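Local coordinates for protein putative amidohydrolase/peptidase (Burkholderia cenocepacia, PDB 4WJB) that probably hydrolyses carbon-nitrogen bonds other than peptide bonds as a zinc-dependent enzyme of the peptidase M20 family, at residues A[70-73]-A[77-80]. Sequence-based numbering, arbitrary orientation.
Sequences RVDR and VFAR. With EDO (1,2-ethanediol), chain I.
With CG lodged between its own backbone N and carbonyl carbon (chi1 68°) and the chain extended from there to NE, Arg70 reaches across to the neighbouring strand; Phe78, whose CG sits beside the backbone N and anti to the carbonyl carbon, turns its ring nearly parallel to the guanidinium, which lies over CB and the adjoining part of the ring. The outcome is an offset cation-pi stack with planes only 9° apart, in which Arg70 CZ rests over Phe78 CB at 3.5 Å while Arg70 NH2 lies 3.7 Å from Phe78 CG. On the other face of the guanidinium sits C2 of an ethanediol, probably from the crystallisation liquor. The same diol offers O1 to the edge of the Arg80 guanidinium, where Arg80 NH2 binds it at 2.6 Å and NH1 only weakly.

Arg70 NH1 lies 3.6 Å from Arg80 NE, the guanidinium planes turned 77° to each other. Asp134, on the adjoining strand 133-138, bridges the two: OD2 takes a salt bridge from Arg70 NH2 and OD1 one from Arg80 NE, gathering both guanidiniums round one carboxylate. Arg70 NH2 also donates a hydrogen bond to the Tyr194 hydroxyl. At the far end of the ring, Asp72 OD2 approaches the Phe78 edge, 3.5 Å from CE1, where the ring hydrogens carry partial positive charge; Asn76 and the backbone N of Met74 hold that carboxylate within the turn.

Beneath the side chains, Arg70 and Phe78 form an antiparallel hydrogen-bonded pair, Arg70 N to Phe78 O and Phe78 N to Arg70 O each 2.9 Å. Val71 and Val77 follow as a non-hydrogen-bonded pair whose side chains lie on the opposite face, where Val77 packs against helix 49-64. Such cross-strand cation-pi pairing here belongs to a beta hairpin, strands 68-71 and 77-81, which extends the sheet of the zinc-binding domain through strand 133-138.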
loop_
_atom_site.group_PDB
_atom_site.type_symbol
_atom_site.label_atom_id
_atom_site.label_comp_id
_atom_site.label_asym_id
_atom_site.label_seq_id
_atom_site.Cartn_x
_atom_site.Cartn_y
_atom_site.Cartn_z
ATOM N N ARG A 70 21.510 -33.143 -32.353
ATOM C CA ARG A 70 20.978 -32.241 -33.366
ATOM C C ARG A 70 20.558 -30.941 -32.689
ATOM O O ARG A 70 20.299 -30.921 -31.484
ATOM C CB ARG A 70 19.800 -32.876 -34.111
ATOM C CG ARG A 70 18.556 -33.070 -33.268
ATOM C CD ARG A 70 17.483 -33.862 -34.015
ATOM N NE ARG A 70 16.222 -33.899 -33.278
ATOM C CZ ARG A 70 15.937 -34.775 -32.318
ATOM N NH1 ARG A 70 16.827 -35.699 -31.969
ATOM N NH2 ARG A 70 14.761 -34.728 -31.702
ATOM N N VAL A 71 20.513 -29.858 -33.459
ATOM C CA VAL A 71 20.124 -28.549 -32.934
ATOM C C VAL A 71 19.055 -27.938 -33.842
ATOM O O VAL A 71 19.200 -27.969 -35.065
ATOM C CB VAL A 71 21.339 -27.593 -32.839
ATOM C CG1 VAL A 71 20.931 -26.248 -32.239
ATOM C CG2 VAL A 71 22.469 -28.220 -32.028
ATOM N N ASP A 72 17.981 -27.393 -33.268
ATOM C CA ASP A 72 16.938 -26.804 -34.108
ATOM C C ASP A 72 17.109 -25.283 -34.222
ATOM O O ASP A 72 18.048 -24.713 -33.662
ATOM C CB ASP A 72 15.526 -27.178 -33.604
ATOM C CG ASP A 72 15.155 -26.534 -32.262
ATOM O OD1 ASP A 72 15.748 -25.509 -31.859
ATOM O OD2 ASP A 72 14.220 -27.064 -31.613
ATOM N N ARG A 73 16.194 -24.636 -34.936
ATOM C CA ARG A 73 16.357 -23.233 -35.291
ATOM C C ARG A 73 16.215 -22.298 -34.085
ATOM O O ARG A 73 16.604 -21.131 -34.152
ATOM C CB ARG A 73 15.356 -22.856 -36.388
ATOM C CG ARG A 73 15.551 -23.651 -37.680
ATOM C CD ARG A 73 14.504 -23.307 -38.723
ATOM N NE ARG A 73 14.733 -22.002 -39.334
ATOM C CZ ARG A 73 13.903 -21.431 -40.201
ATOM N NH1 ARG A 73 12.778 -22.044 -40.551
ATOM N NH2 ARG A 73 14.195 -20.244 -40.715
ATOM N N VAL A 77 18.754 -28.129 -28.029
ATOM C CA VAL A 77 19.741 -29.174 -28.251
ATOM C C VAL A 77 19.139 -30.520 -27.896
ATOM O O VAL A 77 18.632 -30.698 -26.789
ATOM C CB VAL A 77 21.015 -28.929 -27.416
ATOM C CG1 VAL A 77 22.070 -29.982 -27.720
ATOM C CG2 VAL A 77 21.560 -27.530 -27.690
ATOM N N PHE A 78 19.194 -31.462 -28.838
ATOM C CA PHE A 78 18.651 -32.802 -28.628
ATOM C C PHE A 78 19.750 -33.846 -28.767
ATOM O O PHE A 78 20.357 -33.970 -29.826
ATOM C CB PHE A 78 17.533 -33.122 -29.632
ATOM C CG PHE A 78 16.412 -32.130 -29.642
ATOM C CD1 PHE A 78 16.486 -30.991 -30.430
ATOM C CD2 PHE A 78 15.273 -32.343 -28.880
ATOM C CE1 PHE A 78 15.448 -30.075 -30.451
ATOM C CE2 PHE A 78 14.234 -31.430 -28.894
ATOM C CZ PHE A 78 14.324 -30.293 -29.682
ATOM N N ALA A 79 20.002 -34.591 -27.697
ATOM C CA ALA A 79 20.948 -35.699 -27.746
ATOM C C ALA A 79 20.176 -37.002 -27.836
ATOM O O ALA A 79 19.467 -37.361 -26.901
ATOM C CB ALA A 79 21.841 -35.695 -26.523
ATOM N N ARG A 80 20.310 -37.720 -28.946
ATOM C CA ARG A 80 19.490 -38.908 -29.134
ATOM C C ARG A 80 20.245 -40.207 -28.896
ATOM O O ARG A 80 21.247 -40.483 -29.553
ATOM C CB ARG A 80 18.882 -38.936 -30.539
ATOM C CG ARG A 80 18.169 -40.252 -30.855
ATOM C CD ARG A 80 17.228 -40.122 -32.044
ATOM N NE ARG A 80 16.096 -39.245 -31.744
ATOM C CZ ARG A 80 14.987 -39.183 -32.473
ATOM N NH1 ARG A 80 14.846 -39.956 -33.547
ATOM N NH2 ARG A 80 14.009 -38.358 -32.122
HETATM C C1 EDO I . 11.887 -37.127 -34.667
HETATM O O1 EDO I . 12.128 -38.340 -33.942
HETATM C C2 EDO I . 13.206 -36.441 -35.000
HETATM O O2 EDO I . 12.924 -35.148 -35.548
#